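Local coordinates for putative efflux transporter (Bacteroides eggerthii, PDB 4L8J), which probably serves as the periplasmic membrane-fusion (adaptor) subunit of an efflux pump, as in other HlyD-family secretion proteins, at residues A[178-192]-A[233-247]. Residues are numbered along the deposited sequence; the frame is centred on the assembly and turned at random. Where two conformers were deposited one is given.
Sequences LLRAKDATFKVEFDT and VKPGFTCNIRLASDI
Thr185, Lys187 and Glu189 pair through their backbones with Ala244, Arg242 and Asn240, two hydrogen bonds to each pair. The bond from Arg242 N to Lys187 O is nearly straight, 178° at the hydrogen. Asp191 N also bonds to Thr238 O, at 3.2 Å.

Two side-chain bonds hold the ends. Thr238 OG1 donates to Asp191 OD2 at 2.6 Å, on the anti side of the carboxylate and 34° out of its plane. Ser245 OG donates to Leu178 O at 2.8 Å and ties helix 176-180 to the strand. Water bridges Thr238 O to Thr192 N.

The apolar face carries Phe186, Val188, Phe190, Cys239, Ile241 and Leu243. Val233 CG2 sits over the centre of the Phe190 ring, 3.7 Å from the centroid, a CH-pi contact. Val188 CG1 covers the opposite ring face. An alanine in place of Phe190 would probably leave Val233 and Val188 without the ring between them and open a gap beside Cys239. With CG anti to the backbone N (chi1 169°), Leu243 sends CD1 to Phe186 CE2 at 3.7 Å and CD2 to Leu178 CB.

On the other face, Arg242 and Asn240 both reach Asp24 of strand 20-29, Arg242 by a salt bridge. Strands 185-190 and 238-246 are antiparallel neighbours in a closed six-stranded barrel, consistent with the beta-barrel domain of membrane-fusion proteins.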
loop_
_atom_site.group_PDB
_atom_site.type_symbol
_atom_site.label_atom_id
_atom_site.label_comp_id
_atom_site.label_asym_id
_atom_site.label_seq_id
_atom_site.Cartn_x
_atom_site.Cartn_y
_atom_site.Cartn_z
ATOM N N LEU A 178 17.641 -5.817 -11.465
ATOM C CA LEU A 178 16.937 -5.825 -12.742
ATOM C C LEU A 178 17.630 -6.760 -13.716
ATOM O O LEU A 178 16.934 -7.435 -14.459
ATOM C CB LEU A 178 16.749 -4.409 -13.339
ATOM C CG LEU A 178 15.924 -3.444 -12.454
ATOM C CD1 LEU A 178 16.023 -2.007 -12.947
ATOM C CD2 LEU A 178 14.479 -3.894 -12.319
ATOM N N LEU A 179 18.980 -6.836 -13.694
ATOM C CA LEU A 179 19.721 -7.761 -14.555
ATOM C C LEU A 179 19.534 -9.216 -14.116
ATOM O O LEU A 179 19.558 -10.108 -14.952
ATOM C CB LEU A 179 21.217 -7.442 -14.577
ATOM C CG LEU A 179 21.638 -6.199 -15.368
ATOM C CD1 LEU A 179 23.063 -5.799 -15.005
ATOM C CD2 LEU A 179 21.545 -6.442 -16.878
ATOM N N ARG A 180 19.367 -9.449 -12.808
ATOM C CA ARG A 180 19.175 -10.782 -12.255
ATOM C C ARG A 180 17.716 -11.285 -12.417
ATOM O O ARG A 180 17.496 -12.487 -12.320
ATOM C CB ARG A 180 19.554 -10.804 -10.767
ATOM C CG ARG A 180 21.051 -10.788 -10.513
ATOM C CD ARG A 180 21.339 -10.560 -9.046
ATOM N NE ARG A 180 22.729 -10.890 -8.713
ATOM C CZ ARG A 180 23.280 -10.731 -7.509
ATOM N NH1 ARG A 180 22.570 -10.208 -6.503
ATOM N NH2 ARG A 180 24.547 -11.076 -7.303
ATOM N N ALA A 181 16.723 -10.388 -12.618
ATOM C CA ALA A 181 15.326 -10.808 -12.748
ATOM C C ALA A 181 15.175 -11.851 -13.844
ATOM O O ALA A 181 15.785 -11.741 -14.914
ATOM C CB ALA A 181 14.416 -9.623 -13.029
ATOM N N LYS A 182 14.387 -12.907 -13.543
ATOM C CA LYS A 182 14.132 -14.001 -14.475
ATOM C C LYS A 182 13.479 -13.469 -15.730
ATOM O O LYS A 182 12.568 -12.619 -15.677
ATOM C CB LYS A 182 13.227 -15.076 -13.826
ATOM N N ASP A 183 13.962 -13.953 -16.871
ATOM C CA ASP A 183 13.408 -13.612 -18.188
ATOM C C ASP A 183 13.492 -12.092 -18.510
ATOM O O ASP A 183 12.700 -11.604 -19.318
ATOM C CB ASP A 183 11.943 -14.127 -18.331
ATOM C CG ASP A 183 11.734 -15.612 -17.985
ATOM O OD1 ASP A 183 12.504 -16.460 -18.499
ATOM O OD2 ASP A 183 10.826 -15.913 -17.168
ATOM N N ALA A 184 14.459 -11.356 -17.908
ATOM C CA ALA A 184 14.717 -9.946 -18.260
ATOM C C ALA A 184 14.995 -9.886 -19.781
ATOM O O ALA A 184 15.638 -10.801 -20.312
ATOM C CB ALA A 184 15.923 -9.427 -17.470
ATOM N N THR A 185 14.442 -8.904 -20.497
ATOM C CA THR A 185 14.654 -8.805 -21.950
ATOM C C THR A 185 15.454 -7.544 -22.309
ATOM O O THR A 185 15.479 -6.592 -21.541
ATOM C CB THR A 185 13.304 -8.837 -22.720
ATOM O OG1 THR A 185 12.548 -7.675 -22.396
ATOM C CG2 THR A 185 12.486 -10.120 -22.451
ATOM N N PHE A 186 16.103 -7.553 -23.475
ATOM C CA PHE A 186 16.889 -6.438 -24.019
ATOM C C PHE A 186 16.426 -6.160 -25.414
ATOM O O PHE A 186 16.394 -7.079 -26.238
ATOM C CB PHE A 186 18.410 -6.743 -24.029
ATOM C CG PHE A 186 18.996 -7.216 -22.723
ATOM C CD1 PHE A 186 18.936 -8.554 -22.358
ATOM C CD2 PHE A 186 19.604 -6.320 -21.848
ATOM C CE1 PHE A 186 19.483 -8.991 -21.147
ATOM C CE2 PHE A 186 20.166 -6.759 -20.647
ATOM C CZ PHE A 186 20.095 -8.086 -20.302
ATOM N N LYS A 187 16.054 -4.904 -25.678
ATOM C CA LYS A 187 15.623 -4.452 -27.002
ATOM C C LYS A 187 16.505 -3.279 -27.400
ATOM O O LYS A 187 16.670 -2.342 -26.612
ATOM C CB LYS A 187 14.127 -4.075 -27.024
ATOM C CG LYS A 187 13.164 -5.173 -26.559
ATOM C CD LYS A 187 12.779 -6.159 -27.656
ATOM C CE LYS A 187 11.890 -7.270 -27.138
ATOM N NZ LYS A 187 12.686 -8.375 -26.543
ATOM N N VAL A 188 17.111 -3.358 -28.592
ATOM C CA VAL A 188 18.028 -2.339 -29.108
ATOM C C VAL A 188 17.412 -1.501 -30.208
ATOM O O VAL A 188 16.858 -2.018 -31.175
ATOM C CB VAL A 188 19.347 -2.986 -29.615
ATOM C CG1 VAL A 188 20.297 -1.944 -30.243
ATOM C CG2 VAL A 188 20.037 -3.735 -28.493
ATOM N N GLU A 189 17.616 -0.209 -30.087
ATOM C CA GLU A 189 17.262 0.756 -31.107
ATOM C C GLU A 189 18.540 1.542 -31.457
ATOM O O GLU A 189 19.080 2.214 -30.583
ATOM C CB GLU A 189 16.113 1.666 -30.628
ATOM C CG GLU A 189 15.553 2.515 -31.770
ATOM C CD GLU A 189 14.556 3.587 -31.371
ATOM O OE1 GLU A 189 14.481 3.935 -30.171
ATOM O OE2 GLU A 189 13.856 4.093 -32.273
ATOM N N PHE A 190 19.069 1.380 -32.699
ATOM C CA PHE A 190 20.286 2.090 -33.123
ATOM C C PHE A 190 19.958 3.542 -33.453
ATOM O O PHE A 190 18.924 3.813 -34.091
ATOM C CB PHE A 190 20.963 1.405 -34.324
ATOM C CG PHE A 190 21.429 -0.000 -34.034
ATOM C CD1 PHE A 190 22.654 -0.230 -33.420
ATOM C CD2 PHE A 190 20.637 -1.096 -34.361
ATOM C CE1 PHE A 190 23.081 -1.528 -33.151
ATOM C CE2 PHE A 190 21.060 -2.393 -34.070
ATOM C CZ PHE A 190 22.281 -2.601 -33.477
ATOM N N ASP A 191 20.811 4.471 -32.989
ATOM C CA ASP A 191 20.673 5.909 -33.241
ATOM C C ASP A 191 20.678 6.219 -34.758
ATOM O O ASP A 191 19.981 7.131 -35.178
ATOM C CB ASP A 191 21.811 6.691 -32.544
ATOM C CG ASP A 191 21.767 6.635 -31.017
ATOM O OD1 ASP A 191 20.717 6.231 -30.465
ATOM O OD2 ASP A 191 22.753 7.056 -30.378
ATOM N N THR A 192 21.434 5.437 -35.561
ATOM C CA THR A 192 21.535 5.588 -37.029
ATOM C C THR A 192 20.261 5.028 -37.741
ATOM O O THR A 192 20.029 5.360 -38.903
ATOM C CB THR A 192 22.823 4.899 -37.560
ATOM O OG1 THR A 192 23.906 5.121 -36.654
ATOM C CG2 THR A 192 23.249 5.414 -38.934
ATOM N N VAL A 233 25.366 -1.411 -39.533
ATOM C CA VAL A 233 25.836 -1.000 -38.210
ATOM C C VAL A 233 27.324 -1.322 -38.120
ATOM O O VAL A 233 27.737 -2.425 -38.486
ATOM C CB VAL A 233 24.986 -1.702 -37.110
ATOM C CG1 VAL A 233 25.653 -1.610 -35.746
ATOM C CG2 VAL A 233 23.571 -1.129 -37.063
ATOM N N LYS A 234 28.126 -0.364 -37.648
ATOM C CA LYS A 234 29.583 -0.519 -37.540
ATOM C C LYS A 234 30.078 -0.329 -36.098
ATOM O O LYS A 234 29.415 0.370 -35.329
ATOM C CB LYS A 234 30.296 0.525 -38.446
ATOM C CG LYS A 234 29.890 0.532 -39.913
ATOM C CD LYS A 234 30.313 1.826 -40.577
ATOM N N PRO A 235 31.283 -0.840 -35.730
ATOM C CA PRO A 235 31.831 -0.552 -34.388
ATOM C C PRO A 235 31.806 0.945 -34.075
ATOM O O PRO A 235 32.052 1.747 -34.964
ATOM C CB PRO A 235 33.278 -1.043 -34.504
ATOM C CG PRO A 235 33.203 -2.141 -35.474
ATOM C CD PRO A 235 32.231 -1.662 -36.509
ATOM N N GLY A 236 31.496 1.306 -32.840
ATOM C CA GLY A 236 31.445 2.705 -32.452
ATOM C C GLY A 236 30.059 3.316 -32.546
ATOM O O GLY A 236 29.806 4.339 -31.902
ATOM N N PHE A 237 29.157 2.703 -33.362
ATOM C CA PHE A 237 27.750 3.128 -33.494
ATOM C C PHE A 237 27.086 3.095 -32.133
ATOM O O PHE A 237 27.330 2.171 -31.348
ATOM C CB PHE A 237 26.974 2.217 -34.472
ATOM C CG PHE A 237 27.015 2.616 -35.935
ATOM C CD1 PHE A 237 28.171 3.151 -36.500
ATOM C CD2 PHE A 237 25.915 2.407 -36.760
ATOM C CE1 PHE A 237 28.202 3.523 -37.847
ATOM C CE2 PHE A 237 25.956 2.755 -38.115
ATOM C CZ PHE A 237 27.103 3.299 -38.651
ATOM N N THR A 238 26.296 4.106 -31.826
ATOM C CA THR A 238 25.640 4.152 -30.523
ATOM C C THR A 238 24.191 3.694 -30.661
ATOM O O THR A 238 23.622 3.652 -31.769
ATOM C CB THR A 238 25.760 5.550 -29.887
ATOM O OG1 THR A 238 25.268 6.496 -30.828
ATOM C CG2 THR A 238 27.204 5.903 -29.493
ATOM N N CYS A 239 23.592 3.339 -29.516
ATOM C CA CYS A 239 22.235 2.837 -29.510
ATOM C C CYS A 239 21.625 2.990 -28.152
ATOM O O CYS A 239 22.317 3.281 -27.172
ATOM C CB CYS A 239 22.236 1.373 -29.945
ATOM S SG CYS A 239 23.168 0.280 -28.833
ATOM N N ASN A 240 20.309 2.737 -28.088
ATOM C CA ASN A 240 19.578 2.685 -26.842
ATOM C C ASN A 240 19.297 1.238 -26.542
ATOM O O ASN A 240 18.971 0.479 -27.450
ATOM C CB ASN A 240 18.273 3.507 -26.887
ATOM C CG ASN A 240 17.518 3.471 -25.572
ATOM O OD1 ASN A 240 17.895 4.141 -24.616
ATOM N ND2 ASN A 240 16.520 2.587 -25.439
ATOM N N ILE A 241 19.471 0.840 -25.282
ATOM C CA ILE A 241 19.143 -0.518 -24.812
ATOM C C ILE A 241 18.008 -0.387 -23.838
ATOM O O ILE A 241 18.152 0.250 -22.792
ATOM C CB ILE A 241 20.317 -1.325 -24.207
ATOM C CG1 ILE A 241 21.516 -1.355 -25.185
ATOM C CG2 ILE A 241 19.868 -2.761 -23.856
ATOM C CD1 ILE A 241 22.534 -0.345 -24.911
ATOM N N ARG A 242 16.886 -1.000 -24.168
ATOM C CA ARG A 242 15.731 -1.012 -23.266
ATOM C C ARG A 242 15.745 -2.348 -22.528
ATOM O O ARG A 242 15.688 -3.400 -23.165
ATOM C CB ARG A 242 14.420 -0.786 -24.070
ATOM C CG ARG A 242 13.091 -1.223 -23.413
ATOM C CD ARG A 242 12.611 -0.400 -22.240
ATOM N NE ARG A 242 12.552 1.050 -22.478
ATOM C CZ ARG A 242 11.478 1.731 -22.870
ATOM N NH1 ARG A 242 10.349 1.095 -23.160
ATOM N NH2 ARG A 242 11.525 3.049 -22.981
ATOM N N LEU A 243 15.928 -2.308 -21.206
ATOM C CA LEU A 243 15.878 -3.484 -20.331
ATOM C C LEU A 243 14.478 -3.564 -19.730
ATOM O O LEU A 243 14.046 -2.567 -19.162
ATOM C CB LEU A 243 16.947 -3.383 -19.204
ATOM C CG LEU A 243 16.862 -4.415 -18.038
ATOM C CD1 LEU A 243 17.285 -5.787 -18.482
ATOM C CD2 LEU A 243 17.737 -3.982 -16.857
ATOM N N ALA A 244 13.766 -4.711 -19.870
ATOM C CA ALA A 244 12.418 -4.937 -19.283
ATOM C C ALA A 244 12.468 -6.132 -18.353
ATOM O O ALA A 244 12.870 -7.240 -18.757
ATOM C CB ALA A 244 11.356 -5.157 -20.354
ATOM N N SER A 245 12.152 -5.879 -17.079
ATOM C CA SER A 245 12.215 -6.900 -16.055
ATOM C C SER A 245 10.912 -6.976 -15.266
ATOM O O SER A 245 10.541 -5.998 -14.608
ATOM C CB SER A 245 13.366 -6.608 -15.082
ATOM O OG SER A 245 14.619 -6.431 -15.721
ATOM N N ASP A 246 10.265 -8.156 -15.260
ATOM C CA ASP A 246 9.095 -8.338 -14.409
ATOM C C ASP A 246 9.618 -8.740 -13.032
ATOM O O ASP A 246 10.119 -9.843 -12.871
ATOM C CB ASP A 246 8.083 -9.344 -14.989
ATOM C CG ASP A 246 6.749 -9.374 -14.243
ATOM O OD1 ASP A 246 6.696 -8.892 -13.092
ATOM O OD2 ASP A 246 5.771 -9.903 -14.800
ATOM N N ILE A 247 9.575 -7.818 -12.061
ATOM C CA ILE A 247 10.073 -8.093 -10.715
ATOM C C ILE A 247 9.032 -8.804 -9.816
ATOM O O ILE A 247 9.344 -9.107 -8.671
ATOM C CB ILE A 247 10.636 -6.835 -10.015
ATOM C CG1 ILE A 247 9.548 -5.755 -9.786
ATOM C CG2 ILE A 247 11.883 -6.292 -10.757
ATOM C CD1 ILE A 247 10.037 -4.718 -8.746
HETATM O O HOH W 1 10.986 -12.246 -13.654
HETATM O O HOH W 2 11.292 -10.497 -16.661
HETATM O O HOH W 3 13.261 -4.946 -23.185
HETATM O O HOH W 4 15.412 0.165 -27.284
HETATM O O HOH W 5 13.823 2.359 -27.201
HETATM O O HOH W 6 23.589 3.857 -34.399
#